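Long-range contact in response regulator receiver protein (Pseudoalteromonas atlantica T6c, PDB 3KTO), which probably acts as a receiver module in two-component signalling, with the CheY-like fold of response regulators and a likely part in transcription control: residues 54-65 / 83-94. Numbering follows the deposited sequence.
Sequences MIIEAHLEDKKD and TIVMASSSDIPT
I84 and M86 lace strand 83-87 to strand 54-57 in parallel register: I84 N donates to M54 O and M86 N to I56 O, while I84 O accepts from I56 N. The ladder runs one step past the strand, where A58 N reaches M86 O at 2.7 Å. On one face of the sheet, I55 CG2 touches M86 SE at 3.7 Å; on the other, I56 CD1 lies 3.9 Å from T83 CG2. Just past the strand, A58 CB touches both V85 CG1 and A87 CB, at 3.8 Å each.

Beyond the strands, polar side chains take over. With CG anti to its carbonyl carbon (chi1 -47°), the H59 ring lies between its own loop and residues 89-94. Its ND1 accepts the almost straight bond from D65 N (2.8 Å, 176°), in the ring plane, and NE2 gives a weak, bent bond to S89 O. A58 CB lies over one ring face, 3.9 Å above the plane. A leucine in place of H59 would probably leave D65 N without its acceptor and S89 O without this donor, loosening the tie between the two loops. Nearby, D65 OD1 approaches T94 OG1 to 2.7 Å. The extended K64 chain forms a salt bridge to the syn lone pair of D91 OD2; the other carboxylate oxygen of D91, OD1, accepts from T94 N and so caps the start of helix 92-100. E57 OE2 holds H59 N and a water that S88 N also binds.

E57 OE1 and D65 OD2 pair with K109 and R97, respectively. The contact joins the two strands of the beta-alpha-beta unit formed by strand 51-57, helix 66-76 and strand 83-87, with I68 and L71 of helix 66-76 packing against A58, T94 and T83, and strands 8-12 and 105-108 flanking the pair.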
HETATM    1  N   MSE A  54      -6.536  18.530  12.698  1.00 18.89           N
HETATM    2  CA  MSE A  54      -5.742  18.004  11.595  1.00 18.15           C
HETATM    3  C   MSE A  54      -5.684  16.475  11.600  1.00 17.87           C
HETATM    4  O   MSE A  54      -5.836  15.834  12.635  1.00 16.12           O
HETATM    5  CB  MSE A  54      -4.305  18.550  11.645  1.00 18.84           C
HETATM    6  CG  MSE A  54      -4.163  20.034  11.280  1.00 25.32           C
HETATM    7 SE   MSE A  54      -2.315  20.618  11.048  1.00 32.11          SE
HETATM    8  CE  MSE A  54      -1.833  19.412   9.677  1.00 23.51           C
ATOM      9  N   ILE A  55      -5.470  15.910  10.420  1.00 16.83           N
ATOM     10  CA  ILE A  55      -5.332  14.467  10.240  1.00 15.91           C
ATOM     11  C   ILE A  55      -4.081  14.363   9.386  1.00 17.30           C
ATOM     12  O   ILE A  55      -3.991  14.989   8.319  1.00 15.30           O
ATOM     13  CB  ILE A  55      -6.518  13.859   9.500  1.00 15.44           C
ATOM     14  CG1 ILE A  55      -7.799  14.101  10.305  1.00 18.63           C
ATOM     15  CG2 ILE A  55      -6.276  12.363   9.279  1.00 19.91           C
ATOM     16  CD1 ILE A  55      -9.051  13.457   9.710  1.00 18.62           C
ATOM     17  N   ILE A  56      -3.106  13.598   9.863  1.00 13.49           N
ATOM     18  CA  ILE A  56      -1.843  13.485   9.153  1.00 14.17           C
ATOM     19  C   ILE A  56      -1.361  12.044   9.040  1.00 15.10           C
ATOM     20  O   ILE A  56      -1.384  11.293  10.019  1.00 14.56           O
ATOM     21  CB  ILE A  56      -0.751  14.315   9.877  1.00 13.84           C
ATOM     22  CG1 ILE A  56      -1.232  15.760  10.086  1.00 16.52           C
ATOM     23  CG2 ILE A  56       0.539  14.303   9.087  1.00 15.00           C
ATOM     24  CD1 ILE A  56      -0.218  16.631  10.866  1.00 20.36           C
ATOM     25  N   GLU A  57      -0.940  11.678   7.832  1.00 13.92           N
ATOM     26  CA  GLU A  57      -0.395  10.356   7.544  1.00 14.89           C
ATOM     27  C   GLU A  57       1.006  10.417   8.136  1.00 14.58           C
ATOM     28  O   GLU A  57       1.766  11.348   7.859  1.00 11.88           O
ATOM     29  CB  GLU A  57      -0.346  10.128   6.024  1.00 14.63           C
ATOM     30  CG  GLU A  57       0.714   9.137   5.517  1.00 17.49           C
ATOM     31  CD  GLU A  57       0.549   7.723   6.047  1.00 21.88           C
ATOM     32  OE1 GLU A  57      -0.525   7.113   5.836  1.00 19.03           O
ATOM     33  OE2 GLU A  57       1.505   7.217   6.674  1.00 20.19           O
ATOM     34  N   ALA A  58       1.336   9.439   8.970  1.00 12.58           N
ATOM     35  CA  ALA A  58       2.634   9.405   9.632  1.00 12.63           C
ATOM     36  C   ALA A  58       3.834   9.334   8.705  1.00 10.50           C
ATOM     37  O   ALA A  58       4.883   9.913   9.005  1.00 14.11           O
ATOM     38  CB  ALA A  58       2.694   8.218  10.635  1.00 10.69           C
ATOM     39  N   HIS A  59       3.688   8.628   7.590  1.00 11.06           N
ATOM     40  CA  HIS A  59       4.808   8.439   6.669  1.00 13.70           C
ATOM     41  C   HIS A  59       4.579   9.054   5.291  1.00 15.16           C
ATOM     42  O   HIS A  59       4.522   8.342   4.285  1.00 14.78           O
ATOM     43  CB  HIS A  59       5.084   6.944   6.529  1.00 12.96           C
ATOM     44  CG  HIS A  59       5.130   6.219   7.837  1.00 13.01           C
ATOM     45  ND1 HIS A  59       5.933   6.621   8.883  1.00 14.93           N
ATOM     46  CD2 HIS A  59       4.470   5.119   8.269  1.00 16.34           C
ATOM     47  CE1 HIS A  59       5.765   5.798   9.903  1.00 16.65           C
ATOM     48  NE2 HIS A  59       4.882   4.877   9.557  1.00 15.00           N
ATOM     49  N   LEU A  60       4.447  10.375   5.263  1.00 15.27           N
ATOM     50  CA  LEU A  60       4.216  11.096   4.019  1.00 16.41           C
ATOM     51  C   LEU A  60       5.264  10.757   2.966  1.00 18.03           C
ATOM     52  O   LEU A  60       6.463  10.763   3.240  1.00 17.34           O
ATOM     53  CB  LEU A  60       4.194  12.602   4.291  1.00 16.57           C
ATOM     54  CG  LEU A  60       2.991  13.062   5.119  1.00 14.82           C
ATOM     55  CD1 LEU A  60       3.228  14.471   5.643  1.00 15.50           C
ATOM     56  CD2 LEU A  60       1.726  13.000   4.273  1.00 14.31           C
ATOM     57  N   GLU A  61       4.786  10.439   1.767  1.00 18.31           N
ATOM     58  CA  GLU A  61       5.634  10.076   0.639  1.00 20.98           C
ATOM     59  C   GLU A  61       6.601   8.930   0.935  1.00 22.15           C
ATOM     60  O   GLU A  61       7.659   8.819   0.323  1.00 22.37           O
ATOM     61  CB  GLU A  61       6.393  11.309   0.135  1.00 25.36           C
ATOM     62  CG  GLU A  61       5.451  12.444  -0.244  1.00 29.04           C
ATOM     63  CD  GLU A  61       6.077  13.476  -1.163  1.00 33.03           C
ATOM     64  OE1 GLU A  61       7.167  13.992  -0.842  1.00 32.13           O
ATOM     65  OE2 GLU A  61       5.465  13.779  -2.208  1.00 34.35           O
ATOM     66  N   ASP A  62       6.215   8.061   1.863  1.00 21.40           N
ATOM     67  CA  ASP A  62       7.041   6.914   2.222  1.00 24.29           C
ATOM     68  C   ASP A  62       8.315   7.279   2.991  1.00 23.03           C
ATOM     69  O   ASP A  62       9.233   6.462   3.109  1.00 23.76           O
ATOM     70  CB  ASP A  62       7.380   6.107   0.967  1.00 28.50           C
ATOM     71  CG  ASP A  62       6.986   4.643   1.092  1.00 32.19           C
ATOM     72  OD1 ASP A  62       6.086   4.330   1.903  1.00 35.12           O
ATOM     73  OD2 ASP A  62       7.569   3.808   0.369  1.00 35.68           O
ATOM     74  N   LYS A  63       8.357   8.508   3.504  1.00 20.12           N
ATOM     75  CA  LYS A  63       9.472   8.989   4.322  1.00 20.72           C
ATOM     76  C   LYS A  63       9.034   8.707   5.758  1.00 17.46           C
ATOM     77  O   LYS A  63       8.174   9.391   6.295  1.00 17.07           O
ATOM     78  CB  LYS A  63       9.689  10.491   4.130  1.00 24.44           C
ATOM     79  CG  LYS A  63      10.460  10.851   2.870  1.00 31.54           C
ATOM     80  CD  LYS A  63       9.689  10.546   1.607  1.00 37.15           C
ATOM     81  CE  LYS A  63      10.553  10.796   0.371  1.00 38.97           C
ATOM     82  NZ  LYS A  63      11.243  12.113   0.437  1.00 39.35           N
ATOM     83  N   LYS A  64       9.628   7.689   6.369  1.00 17.45           N
ATOM     84  CA  LYS A  64       9.248   7.285   7.710  1.00 16.63           C
ATOM     85  C   LYS A  64       9.150   8.428   8.695  1.00 16.32           C
ATOM     86  O   LYS A  64      10.056   9.238   8.806  1.00 16.81           O
ATOM     87  CB  LYS A  64      10.219   6.231   8.249  1.00 19.01           C
ATOM     88  CG  LYS A  64       9.702   5.537   9.503  1.00 19.04           C
ATOM     89  CD  LYS A  64      10.673   4.464   9.963  1.00 21.45           C
ATOM     90  CE  LYS A  64      10.077   3.621  11.079  1.00 24.60           C
ATOM     91  NZ  LYS A  64      11.070   2.635  11.596  1.00 26.59           N
ATOM     92  N   ASP A  65       8.021   8.480   9.395  1.00 15.27           N
ATOM     93  CA  ASP A  65       7.772   9.488  10.410  1.00 15.99           C
ATOM     94  C   ASP A  65       7.727  10.945   9.940  1.00 15.43           C
ATOM     95  O   ASP A  65       7.618  11.830  10.775  1.00 14.57           O
ATOM     96  CB  ASP A  65       8.822   9.380  11.525  1.00 14.25           C
ATOM     97  CG  ASP A  65       8.675   8.112  12.360  1.00 18.29           C
ATOM     98  OD1 ASP A  65       7.673   7.383  12.190  1.00 16.87           O
ATOM     99  OD2 ASP A  65       9.572   7.859  13.194  1.00 18.14           O
ATOM    100  N   THR A  83      -4.680  16.740  16.710  1.00 19.71           N
ATOM    101  CA  THR A  83      -4.259  16.020  15.521  1.00 18.35           C
ATOM    102  C   THR A  83      -4.404  14.509  15.617  1.00 19.33           C
ATOM    103  O   THR A  83      -3.986  13.888  16.596  1.00 19.84           O
ATOM    104  CB  THR A  83      -2.797  16.351  15.188  1.00 19.75           C
ATOM    105  OG1 THR A  83      -2.666  17.763  14.966  1.00 20.99           O
ATOM    106  CG2 THR A  83      -2.342  15.586  13.954  1.00 20.49           C
ATOM    107  N   ILE A  84      -5.010  13.933  14.585  1.00 17.80           N
ATOM    108  CA  ILE A  84      -5.203  12.492  14.485  1.00 16.63           C
ATOM    109  C   ILE A  84      -4.118  12.001  13.522  1.00 15.56           C
ATOM    110  O   ILE A  84      -4.077  12.417  12.365  1.00 17.90           O
ATOM    111  CB  ILE A  84      -6.581  12.145  13.861  1.00 17.53           C
ATOM    112  CG1 ILE A  84      -7.718  12.705  14.715  1.00 19.41           C
ATOM    113  CG2 ILE A  84      -6.724  10.648  13.723  1.00 17.35           C
ATOM    114  CD1 ILE A  84      -9.093  12.512  14.079  1.00 22.66           C
ATOM    115  N   VAL A  85      -3.222  11.147  13.994  1.00 15.14           N
ATOM    116  CA  VAL A  85      -2.176  10.616  13.129  1.00 11.83           C
ATOM    117  C   VAL A  85      -2.600   9.224  12.632  1.00 15.25           C
ATOM    118  O   VAL A  85      -3.088   8.407  13.410  1.00 14.53           O
ATOM    119  CB  VAL A  85      -0.834  10.543  13.883  1.00 14.70           C
ATOM    120  CG1 VAL A  85       0.205   9.844  13.029  1.00 12.36           C
ATOM    121  CG2 VAL A  85      -0.360  11.964  14.228  1.00 12.91           C
HETATM  122  N   MSE A  86      -2.440   8.976  11.331  1.00 13.89           N
HETATM  123  CA  MSE A  86      -2.822   7.703  10.734  1.00 14.51           C
HETATM  124  C   MSE A  86      -1.643   7.102   9.978  1.00 16.98           C
HETATM  125  O   MSE A  86      -0.790   7.822   9.463  1.00 14.01           O
HETATM  126  CB  MSE A  86      -3.990   7.903   9.768  1.00 16.85           C
HETATM  127  CG  MSE A  86      -5.219   8.559  10.403  1.00 22.31           C
HETATM  128 SE   MSE A  86      -6.705   8.718   9.162  1.00 34.81          SE
HETATM  129  CE  MSE A  86      -7.390   6.918   9.351  1.00 29.71           C
ATOM    130  N   ALA A  87      -1.598   5.779   9.916  1.00 15.33           N
ATOM    131  CA  ALA A  87      -0.514   5.101   9.214  1.00 16.54           C
ATOM    132  C   ALA A  87      -0.977   3.718   8.785  1.00 19.00           C
ATOM    133  O   ALA A  87      -1.701   3.042   9.512  1.00 19.61           O
ATOM    134  CB  ALA A  87       0.720   4.990  10.127  1.00 14.21           C
ATOM    135  N   SER A  88      -0.586   3.319   7.584  1.00 23.82           N
ATOM    136  CA  SER A  88      -0.947   2.005   7.071  1.00 29.68           C
ATOM    137  C   SER A  88       0.206   1.064   7.381  1.00 32.22           C
ATOM    138  O   SER A  88       0.141  -0.139   7.122  1.00 35.32           O
ATOM    139  CB  SER A  88      -1.196   2.076   5.563  1.00 30.65           C
ATOM    140  OG  SER A  88      -0.136   2.744   4.906  1.00 37.89           O
ATOM    141  N   SER A  89       1.257   1.643   7.952  1.00 31.95           N
ATOM    142  CA  SER A  89       2.464   0.930   8.337  1.00 34.33           C
ATOM    143  C   SER A  89       2.965   1.554   9.629  1.00 34.10           C
ATOM    144  O   SER A  89       3.099   2.777   9.724  1.00 34.01           O
ATOM    145  CB  SER A  89       3.531   1.082   7.255  1.00 37.17           C
ATOM    146  OG  SER A  89       4.765   0.540   7.684  1.00 40.37           O
ATOM    147  N   SER A  90       3.244   0.735  10.635  1.00 31.24           N
ATOM    148  CA  SER A  90       3.718   1.318  11.876  1.00 30.34           C
ATOM    149  C   SER A  90       4.329   0.366  12.887  1.00 27.43           C
ATOM    150  O   SER A  90       3.822  -0.731  13.107  1.00 24.73           O
ATOM    151  CB  SER A  90       2.571   2.071  12.548  1.00 32.31           C
ATOM    152  OG  SER A  90       2.947   2.507  13.845  1.00 38.87           O
ATOM    153  N   ASP A  91       5.429   0.798  13.493  1.00 23.81           N
ATOM    154  CA  ASP A  91       6.066   0.015  14.532  1.00 22.76           C
ATOM    155  C   ASP A  91       5.788   0.757  15.830  1.00 20.70           C
ATOM    156  O   ASP A  91       5.228   1.853  15.818  1.00 20.07           O
ATOM    157  CB  ASP A  91       7.579  -0.151  14.303  1.00 22.64           C
ATOM    158  CG  ASP A  91       8.305   1.162  14.070  1.00 24.18           C
ATOM    159  OD1 ASP A  91       7.919   2.202  14.650  1.00 24.47           O
ATOM    160  OD2 ASP A  91       9.296   1.134  13.312  1.00 25.90           O
ATOM    161  N   ILE A  92       6.165   0.160  16.949  1.00 19.62           N
ATOM    162  CA  ILE A  92       5.916   0.779  18.238  1.00 18.64           C
ATOM    163  C   ILE A  92       6.564   2.158  18.425  1.00 18.51           C
ATOM    164  O   ILE A  92       5.913   3.081  18.908  1.00 18.50           O
ATOM    165  CB  ILE A  92       6.371  -0.146  19.392  1.00 18.70           C
ATOM    166  CG1 ILE A  92       5.546  -1.437  19.395  1.00 23.29           C
ATOM    167  CG2 ILE A  92       6.241   0.563  20.698  1.00 17.05           C
ATOM    168  CD1 ILE A  92       4.070  -1.223  19.302  1.00 22.64           C
ATOM    169  N   PRO A  93       7.852   2.315  18.055  1.00 18.78           N
ATOM    170  CA  PRO A  93       8.483   3.632  18.232  1.00 17.63           C
ATOM    171  C   PRO A  93       7.755   4.774  17.515  1.00 17.17           C
ATOM    172  O   PRO A  93       7.671   5.882  18.032  1.00 16.64           O
ATOM    173  CB  PRO A  93       9.901   3.409  17.712  1.00 18.72           C
ATOM    174  CG  PRO A  93      10.164   1.983  18.114  1.00 20.72           C
ATOM    175  CD  PRO A  93       8.863   1.304  17.699  1.00 18.21           C
ATOM    176  N   THR A  94       7.228   4.503  16.329  1.00 17.31           N
ATOM    177  CA  THR A  94       6.496   5.528  15.585  1.00 15.21           C
ATOM    178  C   THR A  94       5.236   5.971  16.361  1.00 15.81           C
ATOM    179  O   THR A  94       4.949   7.169  16.483  1.00 16.58           O
ATOM    180  CB  THR A  94       6.124   5.008  14.183  1.00 14.19           C
ATOM    181  OG1 THR A  94       7.308   4.962  13.375  1.00 15.68           O
ATOM    182  CG2 THR A  94       5.071   5.906  13.522  1.00 12.59           C
TER
HETATM  183  O   HOH W   1       1.524   4.542   6.398  1.00 25.40           O
HETATM  184  O   HOH W   2      10.215   3.895  14.237  1.00 25.61           O